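Local coordinates for dihydrophenazinedicarboxylate synthase (Burkholderia, PDB 4HMW), which catalyses FMN-dependent oxidations by molecular oxygen in the terminal steps of phenazine antibiotic biosynthesis, releasing hydrogen peroxide, at residues B[49-54]-B[65-70]; B[80-85]-B[176-181]; B[32-37]-B[109-114]. All coordinates share one frame; numbering follows the deposited sequence.

Interaction 1. Residues B[49-54]-B[65-70]; sequences PKALAL and SRVIAF. With FMN (flavin mononucleotide), chain D.
Leu-52 and Ile-68 form an antiparallel hydrogen-bonded pair in the beta hairpin of strands 51-57 and 63-74, part of the FMN-binding sheet of the pyridoxamine 5'-phosphate oxidase fold. Leu-52 N donates to Ile-68 O at 2.8 Å, and Ile-68 N returns the bond to Leu-52 O. The tightly packed part lies at Leu-54 and Arg-66. Leu-54 O accepts from Arg-66 N and from Arg-66 NH1 (2.9 Å), the two donors reaching it from opposite faces of its plane. Bends at chi2 (-67°) and chi3 (-66°) place CD beside Leu-54 O and NE next to the FMN phosphate. The guanidinium meets O3P at its edge, in plane, Arg-66 NE standing 2.7 Å from O3P and NH2 gripping the same oxygen. On this side of the sheet Leu-54 CD2 packs on Ile-68 CG1 at 3.9 Å, beside Phe-80; on the other, Ala-51 CB touches Val-67 CG1, a methyl that also meets the flavin at C7.

The solvent side is the loop at Lys-50, at the open end of the hairpin. Lys-50 is exposed, but the Phe-70 ring beneath it is buried, packing also on Val-78 and Leu-38. The lysine chain crosses Phe-70 at about a right angle, with CB over one face of the ring, 3.9 Å from the centroid. The backbone bond from Phe-70 N to Lys-50 O is weak. In one of two modelled lysine conformers, hence only tentatively, Lys-50 NZ lies 3.0 Å from Phe-70 O, in the carbonyl plane.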
loop_
_atom_site.group_PDB
_atom_site.type_symbol
_atom_site.label_atom_id
_atom_site.label_comp_id
_atom_site.label_asym_id
_atom_site.label_seq_id
_atom_site.Cartn_x
_atom_site.Cartn_y
_atom_site.Cartn_z
ATOM N N PRO B 49 8.013 5.984 -8.904
ATOM C CA PRO B 49 7.801 6.649 -7.617
ATOM C C PRO B 49 6.324 6.958 -7.349
ATOM O O PRO B 49 5.948 7.091 -6.192
ATOM C CB PRO B 49 8.633 7.941 -7.742
ATOM C CG PRO B 49 8.770 8.197 -9.200
ATOM C CD PRO B 49 8.796 6.819 -9.847
ATOM N N LYS B 50 5.493 7.024 -8.381
ATOM C CA LYS B 50 4.101 7.467 -8.202
ATOM C C LYS B 50 3.134 6.318 -7.973
ATOM O O LYS B 50 1.914 6.542 -7.933
ATOM C CB LYS B 50 3.648 8.314 -9.415
ATOM C CG LYS B 50 4.515 9.561 -9.644
ATOM C CD LYS B 50 3.875 10.578 -10.588
ATOM C CE LYS B 50 3.726 10.043 -12.000
ATOM N NZ LYS B 50 2.618 10.707 -12.740
ATOM N N ALA B 51 3.666 5.102 -7.815
ATOM C CA ALA B 51 2.823 3.930 -7.538
ATOM C C ALA B 51 2.315 3.962 -6.110
ATOM O O ALA B 51 3.025 3.618 -5.150
ATOM C CB ALA B 51 3.570 2.636 -7.808
ATOM N N LEU B 52 1.071 4.375 -5.959
ATOM C CA LEU B 52 0.479 4.616 -4.674
ATOM C C LEU B 52 -0.382 3.408 -4.271
ATOM O O LEU B 52 -1.274 2.976 -5.031
ATOM C CB LEU B 52 -0.418 5.863 -4.821
ATOM C CG LEU B 52 -1.121 6.411 -3.569
ATOM C CD1 LEU B 52 -0.117 7.104 -2.681
ATOM C CD2 LEU B 52 -2.255 7.352 -3.932
ATOM N N ALA B 53 -0.116 2.840 -3.104
ATOM C CA ALA B 53 -0.982 1.790 -2.579
ATOM C C ALA B 53 -2.197 2.440 -1.942
ATOM O O ALA B 53 -2.093 3.012 -0.863
ATOM C CB ALA B 53 -0.226 0.962 -1.572
ATOM N N LEU B 54 -3.329 2.409 -2.664
ATOM C CA LEU B 54 -4.558 3.085 -2.237
ATOM C C LEU B 54 -5.527 2.143 -1.530
ATOM O O LEU B 54 -6.008 1.186 -2.136
ATOM C CB LEU B 54 -5.273 3.712 -3.448
ATOM C CG LEU B 54 -6.513 4.549 -3.106
ATOM C CD1 LEU B 54 -6.145 5.838 -2.442
ATOM C CD2 LEU B 54 -7.294 4.823 -4.349
ATOM N N SER B 65 -7.336 -2.765 -1.117
ATOM C CA SER B 65 -6.214 -1.966 -1.578
ATOM C C SER B 65 -5.781 -2.390 -2.980
ATOM O O SER B 65 -6.029 -3.501 -3.409
ATOM C CB SER B 65 -5.041 -1.990 -0.577
ATOM O OG SER B 65 -4.621 -3.292 -0.263
ATOM N N ARG B 66 -5.166 -1.454 -3.681
ATOM C CA ARG B 66 -4.633 -1.661 -5.015
ATOM C C ARG B 66 -3.683 -0.522 -5.350
ATOM O O ARG B 66 -3.733 0.567 -4.749
ATOM C CB ARG B 66 -5.761 -1.709 -6.060
ATOM C CG ARG B 66 -6.386 -0.353 -6.411
ATOM C CD ARG B 66 -7.142 0.255 -5.281
ATOM N NE ARG B 66 -8.314 -0.515 -4.943
ATOM C CZ ARG B 66 -9.057 -0.370 -3.849
ATOM N NH1 ARG B 66 -8.745 0.443 -2.865
ATOM N NH2 ARG B 66 -10.156 -1.073 -3.736
ATOM N N VAL B 67 -2.813 -0.758 -6.309
ATOM C CA VAL B 67 -1.940 0.283 -6.772
ATOM C C VAL B 67 -2.663 1.211 -7.781
ATOM O O VAL B 67 -3.413 0.762 -8.650
ATOM C CB VAL B 67 -0.671 -0.301 -7.493
ATOM C CG1 VAL B 67 0.160 0.831 -8.140
ATOM C CG2 VAL B 67 0.196 -1.178 -6.523
ATOM N N ILE B 68 -2.445 2.495 -7.594
ATOM C CA ILE B 68 -2.858 3.544 -8.511
ATOM C C ILE B 68 -1.630 4.386 -8.830
ATOM O O ILE B 68 -0.894 4.743 -7.914
ATOM C CB ILE B 68 -3.866 4.469 -7.807
ATOM C CG1 ILE B 68 -5.091 3.678 -7.400
ATOM C CG2 ILE B 68 -4.223 5.580 -8.669
ATOM C CD1 ILE B 68 -5.855 3.192 -8.544
ATOM N N ALA B 69 -1.419 4.754 -10.090
ATOM C CA ALA B 69 -0.375 5.727 -10.388
ATOM C C ALA B 69 -1.037 7.074 -10.540
ATOM O O ALA B 69 -1.795 7.279 -11.490
ATOM C CB ALA B 69 0.388 5.355 -11.663
ATOM N N PHE B 70 -0.763 7.995 -9.621
ATOM C CA PHE B 70 -1.473 9.277 -9.633
ATOM C C PHE B 70 -1.046 10.146 -10.802
ATOM O O PHE B 70 0.070 10.019 -11.294
ATOM C CB PHE B 70 -1.369 10.012 -8.277
ATOM C CG PHE B 70 0.001 10.395 -7.877
ATOM C CD1 PHE B 70 0.575 11.551 -8.377
ATOM C CD2 PHE B 70 0.730 9.605 -6.986
ATOM C CE1 PHE B 70 1.820 11.930 -7.996
ATOM C CE2 PHE B 70 2.003 9.988 -6.606
ATOM C CZ PHE B 70 2.544 11.148 -7.126
HETATM N N1 FMN D . -6.272 1.534 -11.865
HETATM C C2 FMN D . -6.975 2.700 -12.017
HETATM O O2 FMN D . -8.217 2.654 -12.003
HETATM N N3 FMN D . -6.315 3.903 -12.200
HETATM C C4 FMN D . -4.943 3.965 -12.212
HETATM O O4 FMN D . -4.380 5.067 -12.360
HETATM C C4A FMN D . -4.215 2.784 -12.060
HETATM N N5 FMN D . -2.838 2.813 -12.088
HETATM C C5A FMN D . -2.132 1.626 -11.895
HETATM C C6 FMN D . -0.742 1.666 -11.886
HETATM C C7 FMN D . -0.015 0.503 -11.669
HETATM C C7M FMN D . 1.497 0.546 -11.684
HETATM C C8 FMN D . -0.696 -0.706 -11.489
HETATM C C8M FMN D . 0.072 -1.982 -11.275
HETATM C C9 FMN D . -2.095 -0.740 -11.497
HETATM C C9A FMN D . -2.806 0.421 -11.690
HETATM N N10 FMN D . -4.207 0.378 -11.728
HETATM C C10 FMN D . -4.886 1.561 -11.873
HETATM C "C1'" FMN D . -4.972 -0.904 -11.535
HETATM C "C2'" FMN D . -5.351 -1.100 -10.093
HETATM O "O2'" FMN D . -4.239 -1.616 -9.377
HETATM C "C3'" FMN D . -6.531 -2.040 -9.922
HETATM O "O3'" FMN D . -6.368 -3.247 -10.658
HETATM C "C4'" FMN D . -7.840 -1.351 -10.300
HETATM O "O4'" FMN D . -7.923 0.045 -10.457
HETATM C "C5'" FMN D . -9.079 -2.090 -9.884
HETATM O "O5'" FMN D . -9.124 -1.859 -8.493
HETATM P P FMN D . -10.396 -2.230 -7.572
HETATM O O1P FMN D . -11.300 -1.046 -7.707
HETATM O O2P FMN D . -10.991 -3.531 -8.110
HETATM O O3P FMN D . -9.816 -2.384 -6.171
HETATM O O HOH W 1 1.048 8.539 -13.429
#

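Interaction 2. Residues B[80-85]-B[176-181]; sequences FCTHST and VGYRLE. With FMN (flavin mononucleotide), chain D.
Phe-80 and Tyr-178 exchange both backbone bonds of an antiparallel hydrogen-bonded pair, Tyr-178 N reaching Phe-80 O at 2.9 Å. Thr-82 and Val-176 repeat the pattern, Val-176 N meeting Thr-82 O at 3.1 Å and almost straight (177°). Between them Cys-81 and Gly-177 draw to a CA to CA distance of 4.2 Å. The Phe-80 ring receives Tyr-178 CB over one face, its CZ 3.6 Å from that carbon; the two ring planes are 24° apart but slid so far that they barely overlap. Thr-82 CG2 meets the edge of the Tyr-178 ring at CE2. On the flavin side, FMN N3 donates to Cys-81 O (2.8 Å), and Thr-82 OG1, anti to its backbone N (chi1 -167°), donates to FMN O2 at 2.7 Å.

Farther out, Lys-88 NZ is hydrogen-bonded to Thr-82 OG1, and Ala-117 and Pro-119 of strand 109-119 touch Tyr-178. The contact pairs a strand of the oxidase family region with one of the C-terminal dimerisation region, within one antiparallel sheet. With a threonine hydroxyl donating to O2 and a lysine ammonium close by, this end of the flavin is probably polarised so as to accept negative charge on reduction.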
loop_
_atom_site.group_PDB
_atom_site.type_symbol
_atom_site.label_atom_id
_atom_site.label_comp_id
_atom_site.label_asym_id
_atom_site.label_seq_id
_atom_site.Cartn_x
_atom_site.Cartn_y
_atom_site.Cartn_z
ATOM N N PHE B 80 -6.045 11.408 -9.124
ATOM C CA PHE B 80 -5.983 10.125 -9.850
ATOM C C PHE B 80 -7.283 9.880 -10.586
ATOM O O PHE B 80 -8.294 10.497 -10.279
ATOM C CB PHE B 80 -5.636 8.958 -8.907
ATOM C CG PHE B 80 -6.662 8.679 -7.884
ATOM C CD1 PHE B 80 -6.691 9.396 -6.692
ATOM C CD2 PHE B 80 -7.615 7.687 -8.099
ATOM C CE1 PHE B 80 -7.641 9.112 -5.728
ATOM C CE2 PHE B 80 -8.576 7.429 -7.153
ATOM C CZ PHE B 80 -8.594 8.150 -5.961
ATOM N N CYS B 81 -7.250 8.953 -11.541
ATOM C CA CYS B 81 -8.445 8.544 -12.297
ATOM C C CYS B 81 -8.767 7.057 -12.122
ATOM O O CYS B 81 -7.878 6.237 -11.965
ATOM C CB CYS B 81 -8.250 8.787 -13.790
ATOM S SG CYS B 81 -8.060 10.501 -14.190
ATOM N N THR B 82 -10.039 6.711 -12.217
ATOM C CA THR B 82 -10.433 5.340 -12.090
ATOM C C THR B 82 -11.881 5.200 -12.575
ATOM O O THR B 82 -12.470 6.150 -13.027
ATOM C CB THR B 82 -10.317 4.863 -10.648
ATOM O OG1 THR B 82 -10.427 3.436 -10.647
ATOM C CG2 THR B 82 -11.391 5.485 -9.740
ATOM N N HIS B 83 -12.432 4.002 -12.517
ATOM C CA HIS B 83 -13.836 3.808 -12.868
ATOM C C HIS B 83 -14.677 3.944 -11.614
ATOM O O HIS B 83 -14.394 3.300 -10.622
ATOM C CB HIS B 83 -14.079 2.432 -13.461
ATOM C CG HIS B 83 -13.475 2.243 -14.815
ATOM N ND1 HIS B 83 -14.064 1.497 -15.806
ATOM C CD2 HIS B 83 -12.279 2.643 -15.313
ATOM C CE1 HIS B 83 -13.299 1.496 -16.883
ATOM N NE2 HIS B 83 -12.200 2.178 -16.603
ATOM N N SER B 84 -15.703 4.781 -11.650
ATOM C CA SER B 84 -16.528 5.019 -10.456
ATOM C C SER B 84 -17.246 3.761 -10.018
ATOM O O SER B 84 -17.646 3.651 -8.859
ATOM C CB SER B 84 -17.540 6.140 -10.693
ATOM O OG SER B 84 -18.513 5.757 -11.671
ATOM N N THR B 85 -17.392 2.809 -10.936
ATOM C CA THR B 85 -18.108 1.567 -10.660
ATOM C C THR B 85 -17.197 0.421 -10.281
ATOM O O THR B 85 -17.644 -0.727 -10.114
ATOM C CB THR B 85 -18.939 1.133 -11.885
ATOM O OG1 THR B 85 -18.101 1.186 -13.058
ATOM C CG2 THR B 85 -20.136 2.041 -12.043
ATOM N N VAL B 176 -13.759 8.763 -14.138
ATOM C CA VAL B 176 -13.774 9.990 -13.362
ATOM C C VAL B 176 -12.446 10.219 -12.650
ATOM O O VAL B 176 -11.658 9.288 -12.451
ATOM C CB VAL B 176 -14.896 9.953 -12.308
ATOM C CG1 VAL B 176 -16.245 9.764 -12.976
ATOM C CG2 VAL B 176 -14.687 8.835 -11.310
ATOM N N GLY B 177 -12.204 11.461 -12.262
ATOM C CA GLY B 177 -11.044 11.778 -11.447
ATOM C C GLY B 177 -11.455 12.080 -10.020
ATOM O O GLY B 177 -12.599 12.495 -9.758
ATOM N N TYR B 178 -10.514 11.868 -9.098
ATOM C CA TYR B 178 -10.679 12.198 -7.677
ATOM C C TYR B 178 -9.456 12.975 -7.228
ATOM O O TYR B 178 -8.383 12.792 -7.774
ATOM C CB TYR B 178 -10.749 10.924 -6.795
ATOM C CG TYR B 178 -12.008 10.122 -7.008
ATOM C CD1 TYR B 178 -13.154 10.375 -6.291
ATOM C CD2 TYR B 178 -12.030 9.103 -7.928
ATOM C CE1 TYR B 178 -14.286 9.632 -6.509
ATOM C CE2 TYR B 178 -13.138 8.376 -8.155
ATOM C CZ TYR B 178 -14.263 8.626 -7.450
ATOM O OH TYR B 178 -15.373 7.849 -7.715
ATOM N N ARG B 179 -9.633 13.840 -6.242
ATOM C CA ARG B 179 -8.514 14.402 -5.504
ATOM C C ARG B 179 -8.481 13.817 -4.095
ATOM O O ARG B 179 -9.434 13.938 -3.340
ATOM C CB ARG B 179 -8.618 15.930 -5.457
ATOM C CG ARG B 179 -7.356 16.605 -4.812
ATOM C CD ARG B 179 -7.549 18.098 -4.620
ATOM N NE ARG B 179 -7.831 18.774 -5.882
ATOM C CZ ARG B 179 -9.036 19.140 -6.332
ATOM N NH1 ARG B 179 -9.110 19.733 -7.512
ATOM N NH2 ARG B 179 -10.156 18.958 -5.630
ATOM N N LEU B 180 -7.364 13.174 -3.742
ATOM C CA LEU B 180 -7.161 12.717 -2.402
ATOM C C LEU B 180 -6.635 13.885 -1.609
ATOM O O LEU B 180 -5.502 14.280 -1.785
ATOM C CB LEU B 180 -6.214 11.518 -2.382
ATOM C CG LEU B 180 -5.858 10.925 -1.013
ATOM C CD1 LEU B 180 -7.103 10.504 -0.266
ATOM C CD2 LEU B 180 -4.879 9.753 -1.154
ATOM N N GLU B 181 -7.484 14.446 -0.760
ATOM C CA GLU B 181 -7.147 15.617 0.041
ATOM C C GLU B 181 -6.804 15.175 1.459
ATOM O O GLU B 181 -7.645 14.585 2.168
ATOM C CB GLU B 181 -8.316 16.618 0.072
ATOM C CG GLU B 181 -8.773 17.038 -1.298
ATOM C CD GLU B 181 -9.745 18.202 -1.279
ATOM O OE1 GLU B 181 -10.345 18.498 -0.208
ATOM O OE2 GLU B 181 -9.930 18.810 -2.361
HETATM N N1 FMN D . -6.272 1.534 -11.865
HETATM C C2 FMN D . -6.975 2.700 -12.017
HETATM O O2 FMN D . -8.217 2.654 -12.003
HETATM N N3 FMN D . -6.315 3.903 -12.200
HETATM C C4 FMN D . -4.943 3.965 -12.212
HETATM O O4 FMN D . -4.380 5.067 -12.360
HETATM C C4A FMN D . -4.215 2.784 -12.060
HETATM N N5 FMN D . -2.838 2.813 -12.088
HETATM C C5A FMN D . -2.132 1.626 -11.895
HETATM C C6 FMN D . -0.742 1.666 -11.886
HETATM C C7 FMN D . -0.015 0.503 -11.669
HETATM C C7M FMN D . 1.497 0.546 -11.684
HETATM C C8 FMN D . -0.696 -0.706 -11.489
HETATM C C8M FMN D . 0.072 -1.982 -11.275
HETATM C C9 FMN D . -2.095 -0.740 -11.497
HETATM C C9A FMN D . -2.806 0.421 -11.690
HETATM N N10 FMN D . -4.207 0.378 -11.728
HETATM C C10 FMN D . -4.886 1.561 -11.873
HETATM C "C1'" FMN D . -4.972 -0.904 -11.535
HETATM C "C2'" FMN D . -5.351 -1.100 -10.093
HETATM O "O2'" FMN D . -4.239 -1.616 -9.377
HETATM C "C3'" FMN D . -6.531 -2.040 -9.922
HETATM O "O3'" FMN D . -6.368 -3.247 -10.658
HETATM C "C4'" FMN D . -7.840 -1.351 -10.300
HETATM O "O4'" FMN D . -7.923 0.045 -10.457
HETATM C "C5'" FMN D . -9.079 -2.090 -9.884
HETATM O "O5'" FMN D . -9.124 -1.859 -8.493
HETATM P P FMN D . -10.396 -2.230 -7.572
HETATM O O1P FMN D . -11.300 -1.046 -7.707
HETATM O O2P FMN D . -10.991 -3.531 -8.110
HETATM O O3P FMN D . -9.816 -2.384 -6.171
#

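Interaction 3. Residues B[32-37]-B[109-114]; sequences TLLKRW and QQIMIS. With FMN (flavin mononucleotide), chain C.
Leu-34 and Ile-111 bring helix 32-37 against strand 109-114, the axes 10.7 Å apart at closest approach and running at 146°, closer to antiparallel than to parallel. No direct hydrogen bond joins the two; this is helix-on-sheet packing, carried by the side chains that strand 109-119 turns to the helix, Gln-109, Ile-111 and Ile-113.

The Trp-37 indole makes the broadest contact. Gln-109 NE2 sits 3.2 Å above the indole plane, over its centre, and is 3.4 Å from Trp-37 CE2, while the amide plane stands 40° from that of the ring. The chain of Gln-109 is extended beyond CG, which sets CD on the CE3-CZ3 side of the indole. Gln-109 CG adds a CH-pi contact to the six-membered ring. Gln-110 O lies at the ring's edge, 3.7 Å from Trp-37 CZ3, and Ile-111 CG1 comes obliquely to within 3.6 Å of Trp-37 CE3. Ile-111 also reaches one turn earlier in the helix, toward its N terminus, where its CD1 is 3.6 Å from Leu-34 CD1; the other branch, Leu-34 CD2, reaches Ile-113 CD1 more loosely at 4.3 Å. Phe-20 and Phe-187 meet Trp-37 edge-to-face.

Gln-109 OE1 is hydrogen-bonded to Thr-107 OG1 and accepts from a water that also donates to Trp-37 O. Gln-110 sets out from the strand away from the helix, and its NE2 donates to FMN O2' at 2.9 Å and nearly straight (171°), while its OE1 takes Val-67 N of the second subunit. The chemistry therefore divides across the strand: apolar and amide-on-indole packing seats it against the helix, and the next side chain over uses both ends of its amide to join a cofactor and a neighbouring subunit at the dimer interface.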
loop_
_atom_site.group_PDB
_atom_site.type_symbol
_atom_site.label_atom_id
_atom_site.label_comp_id
_atom_site.label_asym_id
_atom_site.label_seq_id
_atom_site.Cartn_x
_atom_site.Cartn_y
_atom_site.Cartn_z
ATOM N N THR B 32 3.811 20.696 0.182
ATOM C CA THR B 32 5.087 21.281 -0.226
ATOM C C THR B 32 6.205 20.235 -0.079
ATOM O O THR B 32 7.056 20.099 -0.954
ATOM C CB THR B 32 5.432 22.514 0.640
ATOM O OG1 THR B 32 4.416 23.513 0.475
ATOM C CG2 THR B 32 6.790 23.102 0.288
ATOM N N LEU B 33 6.183 19.488 1.026
ATOM C CA LEU B 33 7.221 18.499 1.310
ATOM C C LEU B 33 7.034 17.276 0.410
ATOM O O LEU B 33 8.000 16.699 -0.078
ATOM C CB LEU B 33 7.201 18.097 2.791
ATOM C CG LEU B 33 8.301 17.153 3.269
ATOM C CD1 LEU B 33 9.663 17.732 2.963
ATOM C CD2 LEU B 33 8.194 16.818 4.766
ATOM N N LEU B 34 5.780 16.900 0.172
ATOM C CA LEU B 34 5.499 15.811 -0.761
ATOM C C LEU B 34 6.106 16.089 -2.128
ATOM O O LEU B 34 6.748 15.231 -2.720
ATOM C CB LEU B 34 3.986 15.586 -0.868
ATOM C CG LEU B 34 3.443 14.649 -1.943
ATOM C CD1 LEU B 34 4.003 13.260 -1.762
ATOM C CD2 LEU B 34 1.881 14.660 -1.885
ATOM N N LYS B 35 5.903 17.293 -2.632
ATOM C CA LYS B 35 6.465 17.639 -3.926
ATOM C C LYS B 35 7.981 17.632 -3.928
ATOM O O LYS B 35 8.607 17.238 -4.928
ATOM C CB LYS B 35 5.932 18.972 -4.421
ATOM C CG LYS B 35 4.443 18.958 -4.748
ATOM C CD LYS B 35 3.991 20.316 -5.336
ATOM C CE LYS B 35 2.523 20.277 -5.633
ATOM N NZ LYS B 35 1.984 21.623 -5.877
ATOM N N ARG B 36 8.580 18.090 -2.831
ATOM C CA ARG B 36 10.042 18.119 -2.763
ATOM C C ARG B 36 10.577 16.699 -2.805
ATOM O O ARG B 36 11.533 16.400 -3.519
ATOM C CB ARG B 36 10.519 18.801 -1.481
ATOM C CG ARG B 36 10.455 20.313 -1.490
ATOM C CD ARG B 36 11.097 20.884 -0.213
ATOM N NE ARG B 36 10.612 22.233 0.033
ATOM C CZ ARG B 36 10.755 22.884 1.177
ATOM N NH1 ARG B 36 11.388 22.306 2.183
ATOM N NH2 ARG B 36 10.260 24.121 1.302
ATOM N N TRP B 37 9.942 15.806 -2.025
ATOM C CA TRP B 37 10.349 14.437 -1.979
ATOM C C TRP B 37 10.208 13.749 -3.332
ATOM O O TRP B 37 11.097 12.970 -3.719
ATOM C CB TRP B 37 9.637 13.642 -0.855
ATOM C CG TRP B 37 10.279 13.784 0.476
ATOM C CD1 TRP B 37 11.048 14.822 0.915
ATOM C CD2 TRP B 37 10.241 12.829 1.559
ATOM N NE1 TRP B 37 11.521 14.560 2.181
ATOM C CE2 TRP B 37 11.035 13.354 2.608
ATOM C CE3 TRP B 37 9.647 11.592 1.718
ATOM C CZ2 TRP B 37 11.243 12.662 3.814
ATOM C CZ3 TRP B 37 9.820 10.916 2.920
ATOM C CH2 TRP B 37 10.620 11.452 3.954
ATOM N N GLN B 109 12.380 5.585 1.774
ATOM C CA GLN B 109 11.379 6.587 2.164
ATOM C C GLN B 109 9.966 6.080 1.950
ATOM O O GLN B 109 9.670 5.380 0.985
ATOM C CB GLN B 109 11.558 7.913 1.359
ATOM C CG GLN B 109 12.794 8.693 1.741
ATOM C CD GLN B 109 13.054 9.825 0.761
ATOM O OE1 GLN B 109 13.255 9.612 -0.437
ATOM N NE2 GLN B 109 13.082 11.038 1.266
ATOM N N GLN B 110 9.093 6.426 2.873
ATOM C CA GLN B 110 7.676 6.174 2.648
ATOM C C GLN B 110 6.893 7.463 2.957
ATOM O O GLN B 110 7.326 8.306 3.732
ATOM C CB GLN B 110 7.127 4.932 3.390
ATOM C CG GLN B 110 7.323 4.912 4.785
ATOM C CD GLN B 110 6.793 3.654 5.536
ATOM O OE1 GLN B 110 5.748 3.072 5.233
ATOM N NE2 GLN B 110 7.521 3.285 6.572
ATOM N N ILE B 111 5.758 7.615 2.281
ATOM C CA ILE B 111 4.861 8.714 2.559
ATOM C C ILE B 111 3.461 8.177 2.656
ATOM O O ILE B 111 2.982 7.485 1.766
ATOM C CB ILE B 111 4.881 9.812 1.462
ATOM C CG1 ILE B 111 6.316 10.261 1.161
ATOM C CG2 ILE B 111 4.037 10.994 1.911
ATOM C CD1 ILE B 111 6.396 11.308 0.001
ATOM N N MET B 112 2.796 8.502 3.747
ATOM C CA MET B 112 1.415 8.079 3.983
ATOM C C MET B 112 0.528 9.294 3.853
ATOM O O MET B 112 0.818 10.319 4.458
ATOM C CB MET B 112 1.241 7.546 5.385
ATOM C CG MET B 112 -0.177 7.120 5.666
ATOM S SD MET B 112 -0.594 6.866 7.392
ATOM C CE MET B 112 -0.839 8.578 7.898
ATOM N N ILE B 113 -0.542 9.171 3.067
ATOM C CA ILE B 113 -1.483 10.265 2.819
ATOM C C ILE B 113 -2.847 9.745 3.188
ATOM O O ILE B 113 -3.376 8.865 2.528
ATOM C CB ILE B 113 -1.451 10.668 1.331
ATOM C CG1 ILE B 113 -0.003 10.949 0.906
ATOM C CG2 ILE B 113 -2.330 11.887 1.018
ATOM C CD1 ILE B 113 0.242 10.913 -0.593
ATOM N N SER B 114 -3.417 10.236 4.273
ATOM C CA SER B 114 -4.746 9.793 4.676
ATOM C C SER B 114 -5.713 10.947 4.579
ATOM O O SER B 114 -5.428 12.044 5.052
ATOM C CB SER B 114 -4.722 9.237 6.089
ATOM O OG SER B 114 -4.108 7.969 6.104
HETATM N N1 FMN C . 7.170 -1.815 11.395
HETATM C C2 FMN C . 6.778 -2.851 12.197
HETATM O O2 FMN C . 6.207 -2.634 13.251
HETATM N N3 FMN C . 6.979 -4.142 11.791
HETATM C C4 FMN C . 7.632 -4.411 10.612
HETATM O O4 FMN C . 7.801 -5.601 10.281
HETATM C C4A FMN C . 8.059 -3.364 9.806
HETATM N N5 FMN C . 8.749 -3.611 8.631
HETATM C C5A FMN C . 9.124 -2.526 7.835
HETATM C C6 FMN C . 9.780 -2.772 6.648
HETATM C C7 FMN C . 10.141 -1.728 5.821
HETATM C C7M FMN C . 10.848 -2.047 4.550
HETATM C C8 FMN C . 9.882 -0.417 6.202
HETATM C C8M FMN C . 10.246 0.728 5.316
HETATM C C9 FMN C . 9.222 -0.165 7.390
HETATM C C9A FMN C . 8.878 -1.214 8.235
HETATM N N10 FMN C . 8.221 -0.987 9.472
HETATM C C10 FMN C . 7.828 -2.063 10.228
HETATM C "C1'" FMN C . 7.901 0.364 10.004
HETATM C "C2'" FMN C . 6.482 0.790 9.620
HETATM O "O2'" FMN C . 6.402 1.173 8.239
HETATM C "C3'" FMN C . 5.970 1.947 10.479
HETATM O "O3'" FMN C . 6.875 3.024 10.348
HETATM C "C4'" FMN C . 5.789 1.530 11.951
HETATM O "O4'" FMN C . 5.442 0.159 12.015
HETATM C "C5'" FMN C . 4.807 2.434 12.677
HETATM O "O5'" FMN C . 3.570 2.459 11.997
HETATM P P FMN C . 2.256 3.048 12.688
HETATM O O1P FMN C . 1.781 2.050 13.727
HETATM O O2P FMN C . 2.634 4.380 13.353
HETATM O O3P FMN C . 1.258 3.165 11.587
HETATM O O HOH W 2 13.269 11.723 -2.123
#

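Overall arrangement
From the N terminus, helix 30-43 comes first, and interaction 3 closes the long loop from it to strand 109-119. Interaction 1 is nested within that loop as the local hairpin of strands 51-57 and 63-74. Strand 77-83 follows directly and opens interaction 2, which closes only at strand 175-182, after segment 109-114 has passed; interactions 2 and 3 therefore cross, while 1 and 2 run in series. All three reach the same antiparallel sheet. Phe-80 packs on Ile-68 and Leu-54, joining interactions 1 and 2 around one FMN, and Leu-180 touches Ile-113 between interactions 2 and 3. Interaction 3 serves the other FMN of the dimer.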